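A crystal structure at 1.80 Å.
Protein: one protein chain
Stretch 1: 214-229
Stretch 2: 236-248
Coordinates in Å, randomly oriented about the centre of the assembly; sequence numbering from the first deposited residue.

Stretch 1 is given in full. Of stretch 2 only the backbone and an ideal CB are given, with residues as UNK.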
# COMPACT_ATOMS: atom_id res chain seq x y z
N SER A 214 -12.79 -4.49 -16.89
CA SER A 214 -12.84 -5.92 -17.21
C SER A 214 -11.54 -6.61 -16.79
O SER A 214 -10.84 -7.21 -17.61
CB SER A 214 -13.05 -6.12 -18.72
OG SER A 214 -14.34 -5.66 -19.10
N PRO A 215 -11.21 -6.55 -15.50
CA PRO A 215 -9.98 -7.19 -15.05
C PRO A 215 -10.00 -8.71 -15.07
O PRO A 215 -11.07 -9.34 -15.08
CB PRO A 215 -9.79 -6.63 -13.64
CG PRO A 215 -11.20 -6.48 -13.17
CD PRO A 215 -11.92 -5.91 -14.37
N GLU A 216 -8.81 -9.29 -15.10
CA GLU A 216 -8.67 -10.74 -15.08
C GLU A 216 -8.84 -11.22 -13.65
O GLU A 216 -9.26 -12.36 -13.40
CB GLU A 216 -7.27 -11.14 -15.57
CG GLU A 216 -6.93 -10.69 -16.98
CD GLU A 216 -7.88 -11.25 -18.01
OE1 GLU A 216 -8.20 -12.46 -17.93
OE2 GLU A 216 -8.30 -10.49 -18.91
N LEU A 217 -8.52 -10.35 -12.70
CA LEU A 217 -8.59 -10.70 -11.29
C LEU A 217 -8.62 -9.48 -10.37
O LEU A 217 -8.04 -8.45 -10.68
CB LEU A 217 -7.37 -11.55 -10.92
CG LEU A 217 -7.15 -11.98 -9.46
CD1 LEU A 217 -8.18 -13.04 -9.10
CD2 LEU A 217 -5.73 -12.53 -9.28
N PHE A 218 -9.32 -9.63 -9.25
CA PHE A 218 -9.40 -8.60 -8.22
C PHE A 218 -8.69 -9.22 -7.03
O PHE A 218 -8.94 -10.38 -6.70
CB PHE A 218 -10.85 -8.33 -7.80
CG PHE A 218 -11.56 -7.29 -8.62
CD1 PHE A 218 -12.82 -7.57 -9.16
CD2 PHE A 218 -11.02 -6.02 -8.79
CE1 PHE A 218 -13.53 -6.59 -9.85
CE2 PHE A 218 -11.73 -5.04 -9.48
CZ PHE A 218 -12.99 -5.33 -10.01
N ILE A 219 -7.80 -8.47 -6.38
CA ILE A 219 -7.11 -8.97 -5.20
C ILE A 219 -7.44 -7.95 -4.11
O ILE A 219 -7.18 -6.76 -4.28
CB ILE A 219 -5.59 -9.03 -5.39
CG1 ILE A 219 -5.24 -10.03 -6.50
CG2 ILE A 219 -4.92 -9.44 -4.08
CD1 ILE A 219 -3.78 -10.03 -6.89
N VAL A 220 -8.03 -8.40 -3.01
CA VAL A 220 -8.40 -7.49 -1.94
C VAL A 220 -7.37 -7.46 -0.82
O VAL A 220 -7.11 -8.47 -0.17
CB VAL A 220 -9.78 -7.86 -1.36
CG1 VAL A 220 -10.17 -6.85 -0.28
CG2 VAL A 220 -10.82 -7.88 -2.48
N GLY A 221 -6.80 -6.28 -0.61
CA GLY A 221 -5.81 -6.10 0.43
C GLY A 221 -6.32 -5.21 1.55
O GLY A 221 -7.52 -4.95 1.65
N GLY A 222 -5.41 -4.74 2.39
CA GLY A 222 -5.80 -3.90 3.51
C GLY A 222 -6.07 -4.74 4.73
O GLY A 222 -6.28 -5.95 4.63
N GLY A 223 -6.08 -4.10 5.90
CA GLY A 223 -6.31 -4.81 7.14
C GLY A 223 -7.49 -5.76 7.18
O GLY A 223 -7.33 -6.94 7.51
N ILE A 224 -8.68 -5.28 6.83
CA ILE A 224 -9.86 -6.13 6.88
C ILE A 224 -9.98 -7.19 5.78
O ILE A 224 -10.99 -7.88 5.71
CB ILE A 224 -11.15 -5.30 6.90
CG1 ILE A 224 -11.28 -4.46 5.63
CG2 ILE A 224 -11.16 -4.40 8.14
CD1 ILE A 224 -12.63 -3.80 5.48
N SER A 225 -8.97 -7.31 4.94
CA SER A 225 -9.02 -8.34 3.90
C SER A 225 -8.91 -9.67 4.64
O SER A 225 -9.18 -10.73 4.07
CB SER A 225 -7.87 -8.18 2.90
OG SER A 225 -6.61 -8.45 3.50
N LYS A 226 -8.52 -9.61 5.91
CA LYS A 226 -8.39 -10.81 6.72
C LYS A 226 -9.78 -11.33 7.08
O LYS A 226 -9.92 -12.45 7.56
CB LYS A 226 -7.60 -10.51 7.99
CG LYS A 226 -6.96 -11.74 8.63
CD LYS A 226 -5.59 -12.06 8.04
CE LYS A 226 -5.64 -12.35 6.54
NZ LYS A 226 -4.28 -12.48 5.95
N ARG A 227 -10.79 -10.50 6.85
CA ARG A 227 -12.17 -10.88 7.13
C ARG A 227 -12.94 -11.04 5.82
O ARG A 227 -14.17 -10.98 5.80
CB ARG A 227 -12.86 -9.80 7.99
CG ARG A 227 -12.12 -9.47 9.27
CD ARG A 227 -11.94 -10.69 10.18
NE ARG A 227 -13.20 -11.15 10.75
CZ ARG A 227 -14.02 -12.03 10.18
NH1 ARG A 227 -13.72 -12.55 8.99
NH2 ARG A 227 -15.14 -12.38 10.78
N ALA A 228 -12.19 -11.25 4.74
CA ALA A 228 -12.78 -11.41 3.41
C ALA A 228 -13.88 -12.47 3.35
O ALA A 228 -14.82 -12.35 2.57
CB ALA A 228 -11.69 -11.74 2.40
N ASP A 229 -13.75 -13.52 4.16
CA ASP A 229 -14.75 -14.59 4.15
C ASP A 229 -16.12 -14.09 4.60
O ASP A 229 -17.13 -14.76 4.39
CB ASP A 229 -14.28 -15.75 5.03
CG ASP A 229 -14.00 -15.33 6.45
OD1 ASP A 229 -13.17 -14.42 6.65
OD2 ASP A 229 -14.61 -15.91 7.37
N UNK A 236 -21.39 -11.05 -6.30
CA UNK A 236 -21.75 -11.73 -7.54
C UNK A 236 -21.09 -10.95 -8.66
O UNK A 236 -21.69 -10.05 -9.25
CB UNK A 236 -23.27 -11.82 -7.73
N UNK A 237 -19.84 -11.29 -8.95
CA UNK A 237 -19.06 -10.62 -9.98
C UNK A 237 -18.66 -11.56 -11.10
O UNK A 237 -18.64 -12.78 -10.93
CB UNK A 237 -17.81 -9.99 -9.37
N UNK A 238 -18.33 -10.98 -12.25
CA UNK A 238 -17.90 -11.77 -13.39
C UNK A 238 -16.39 -12.00 -13.24
O UNK A 238 -15.82 -12.87 -13.89
CB UNK A 238 -18.24 -11.08 -14.71
N UNK A 239 -15.78 -11.23 -12.36
CA UNK A 239 -14.33 -11.31 -12.12
C UNK A 239 -13.99 -12.08 -10.86
O UNK A 239 -14.58 -11.85 -9.80
CB UNK A 239 -13.73 -9.90 -12.03
N UNK A 240 -13.04 -13.02 -10.94
CA UNK A 240 -12.69 -13.75 -9.73
C UNK A 240 -12.10 -12.75 -8.74
O UNK A 240 -11.41 -11.81 -9.14
CB UNK A 240 -11.71 -14.89 -10.02
N UNK A 241 -12.38 -12.94 -7.46
CA UNK A 241 -11.88 -12.02 -6.45
C UNK A 241 -11.36 -12.80 -5.26
O UNK A 241 -12.06 -13.65 -4.70
CB UNK A 241 -12.97 -11.04 -6.02
N UNK A 242 -10.12 -12.53 -4.88
CA UNK A 242 -9.49 -13.22 -3.77
C UNK A 242 -8.74 -12.27 -2.85
O UNK A 242 -8.34 -11.17 -3.25
CB UNK A 242 -8.54 -14.29 -4.30
N UNK A 243 -8.53 -12.68 -1.60
CA UNK A 243 -7.81 -11.81 -0.68
C UNK A 243 -6.32 -11.83 -1.02
O UNK A 243 -5.82 -12.78 -1.62
CB UNK A 243 -8.04 -12.24 0.77
N UNK A 244 -5.62 -10.76 -0.64
CA UNK A 244 -4.19 -10.66 -0.90
C UNK A 244 -3.40 -11.67 -0.06
O UNK A 244 -3.81 -12.02 1.05
CB UNK A 244 -3.70 -9.24 -0.61
N UNK A 245 -2.28 -12.13 -0.61
CA UNK A 245 -1.41 -13.09 0.07
C UNK A 245 -0.64 -12.35 1.17
O UNK A 245 -0.52 -12.83 2.30
CB UNK A 245 -0.45 -13.76 -0.92
N UNK A 246 -0.10 -11.19 0.82
CA UNK A 246 0.63 -10.38 1.79
C UNK A 246 -0.35 -9.33 2.31
O UNK A 246 -1.15 -8.78 1.55
CB UNK A 246 1.87 -9.74 1.17
N UNK A 247 -0.30 -9.05 3.60
CA UNK A 247 -1.19 -8.06 4.18
C UNK A 247 -0.40 -7.11 5.06
O UNK A 247 -0.19 -5.94 4.71
CB UNK A 247 -2.31 -8.73 4.98
N UNK A 248 0.05 -7.61 6.21
CA UNK A 248 0.81 -6.77 7.12
C UNK A 248 2.16 -6.36 6.54
O UNK A 248 2.69 -5.31 6.90
CB UNK A 248 1.02 -7.50 8.45

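Position 236 has nothing of stretch 1 within reach of its CB, so this contact places no demand on it; the residue is Arg236. At 237 the CB points toward stretch 1, 5.5 Å from Phe218 CE1, and a branched apolar side chain could reach that ring. Leu237 does so, its CD1 lying 4.3 Å from Phe218 CD1. Position 238 points sideways into space that stretch 1 leaves empty; almost anything would serve, and Arg238 makes no contact.

Position 239 is more constrained. Its CB points toward stretch 1, 3.8 Å from Phe218 CD1 and 4.1 Å from Pro215 O, so a small or beta-branched side chain fits better than a long one, and a polar branch could exploit the carbonyl through water. Thr239 combines both characters. Its CG2 packs 3.7 Å from Phe218 CD1 and 3.8 Å from Pro215 CG, while a water donates to both Thr239 OG1 (2.5 Å) and Pro215 O (2.6 Å).

At 240 the phi of -65° permits proline, and the backbone N is not needed for pairing with stretch 1. The CB lies sideways, 4.1 Å from Leu217 CD1, where a compact apolar group would suit. Pro240 places CG 3.9 Å from Leu217 CD1, and its O accepts a hydrogen bond from Phe218 N (3.0 Å), which opens the parallel pairing.

Position 241 has extended angles and shares a sheet face with Phe218 and Val220. With CB 3.9 Å from Phe218 CB and 5.2 Å from Val220 CG2, valine, isoleucine or leucine would be natural. Ile241 spans both neighbours: CG1 is 3.6 Å from Phe218 CB, and CD1 is 3.6 Å from Val220 CG2.

The next CB, at 242, turns to the face carrying Ile219, near Leu217 CD1 (5.0 Å); a beta-branched apolar residue suits the strand. Val242 brings CG2 to 4.3 Å from Leu217 CD1, and its backbone bonds twice, N to Phe218 O (3.1 Å) and O from Val220 N (2.8 Å).

Position 243 returns to the face of Val220, with CB 4.0 Å from Ala228 CB. Its N makes no bond to stretch 1 and phi is -74°, so proline is admissible beside other small apolar choices. Pro243 rests its CB 4.0 Å from Ala228 CB.

At 244 the CB is hemmed in, 3.5 Å from Val220 O and 3.7 Å from Ile219 CG2, which favours a small residue. Ala244 fits, and its N donates to Val220 O (2.8 Å).

Positions 245 and 246 point away, leaving the choice free; they are Val245 and Leu246.

At 247 the CB points toward stretch 1, 4.6 Å from Ser225 OG and 4.9 Å from Gly222 O. These oxygens invite a polar chain, but Lys226 NZ, 4.3 Å away, would favour an acid. The residue is nevertheless Arg247: its CD lies 3.4 Å from Gly222 O, Lys226 CB covers one guanidinium face, and NE sits 3.3 Å from Lys226 NZ, a close approach of like charges without a hydrogen bond. Position 248 points sideways, unconstrained; Asn248 makes no contact.

Stretch 2, residues 236-248: RLRTPIVPAVLRN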
# COMPACT_ATOMS: atom_id res chain seq x y z
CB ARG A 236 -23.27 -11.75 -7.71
CG ARG A 236 -23.99 -12.61 -6.68
CD ARG A 236 -23.67 -14.09 -6.87
NE ARG A 236 -24.31 -14.94 -5.87
CZ ARG A 236 -23.89 -15.08 -4.62
NH1 ARG A 236 -22.83 -14.42 -4.19
NH2 ARG A 236 -24.55 -15.88 -3.79
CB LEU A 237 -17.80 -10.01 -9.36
CG LEU A 237 -18.00 -9.09 -8.16
CD1 LEU A 237 -16.65 -8.80 -7.51
CD2 LEU A 237 -18.69 -7.81 -8.60
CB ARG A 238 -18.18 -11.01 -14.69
CG ARG A 238 -18.09 -11.87 -15.95
CD ARG A 238 -19.14 -12.98 -15.93
NE ARG A 238 -19.21 -13.71 -17.19
CZ ARG A 238 -19.54 -13.17 -18.35
NH1 ARG A 238 -19.58 -13.93 -19.45
NH2 ARG A 238 -19.84 -11.88 -18.43
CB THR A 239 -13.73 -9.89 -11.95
OG1 THR A 239 -14.17 -9.05 -13.03
CG2 THR A 239 -12.21 -9.96 -11.94
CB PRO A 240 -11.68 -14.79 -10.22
CG PRO A 240 -11.07 -14.13 -11.42
CD PRO A 240 -12.25 -13.49 -12.09
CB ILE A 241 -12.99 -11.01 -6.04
CG1 ILE A 241 -12.45 -10.02 -5.01
CG2 ILE A 241 -14.22 -11.75 -5.52
CD1 ILE A 241 -13.33 -8.78 -4.84
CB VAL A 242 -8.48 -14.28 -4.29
CG1 VAL A 242 -9.15 -15.20 -5.30
CG2 VAL A 242 -7.28 -13.59 -4.93
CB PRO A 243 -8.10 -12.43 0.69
CG PRO A 243 -8.22 -13.89 0.36
CD PRO A 243 -9.06 -13.87 -0.90
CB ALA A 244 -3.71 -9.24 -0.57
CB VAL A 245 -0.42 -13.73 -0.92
CG1 VAL A 245 0.62 -14.55 -0.18
CG2 VAL A 245 -1.19 -14.62 -1.91
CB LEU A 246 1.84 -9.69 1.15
CG LEU A 246 2.98 -10.58 0.64
CD1 LEU A 246 2.64 -11.14 -0.74
CD2 LEU A 246 4.26 -9.75 0.56
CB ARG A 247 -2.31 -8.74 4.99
CG ARG A 247 -3.35 -7.79 5.56
CD ARG A 247 -4.58 -8.53 6.07
NE ARG A 247 -4.27 -9.46 7.16
CZ ARG A 247 -3.91 -9.08 8.38
NH1 ARG A 247 -3.81 -7.79 8.68
NH2 ARG A 247 -3.65 -9.99 9.30
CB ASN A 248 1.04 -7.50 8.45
CG ASN A 248 -0.26 -7.88 9.14
OD1 ASN A 248 -1.01 -8.72 8.66
ND2 ASN A 248 -0.53 -7.24 10.27
O HOH W 1 -13.64 -8.86 -15.49
O HOH W 2 -5.47 -10.95 3.00
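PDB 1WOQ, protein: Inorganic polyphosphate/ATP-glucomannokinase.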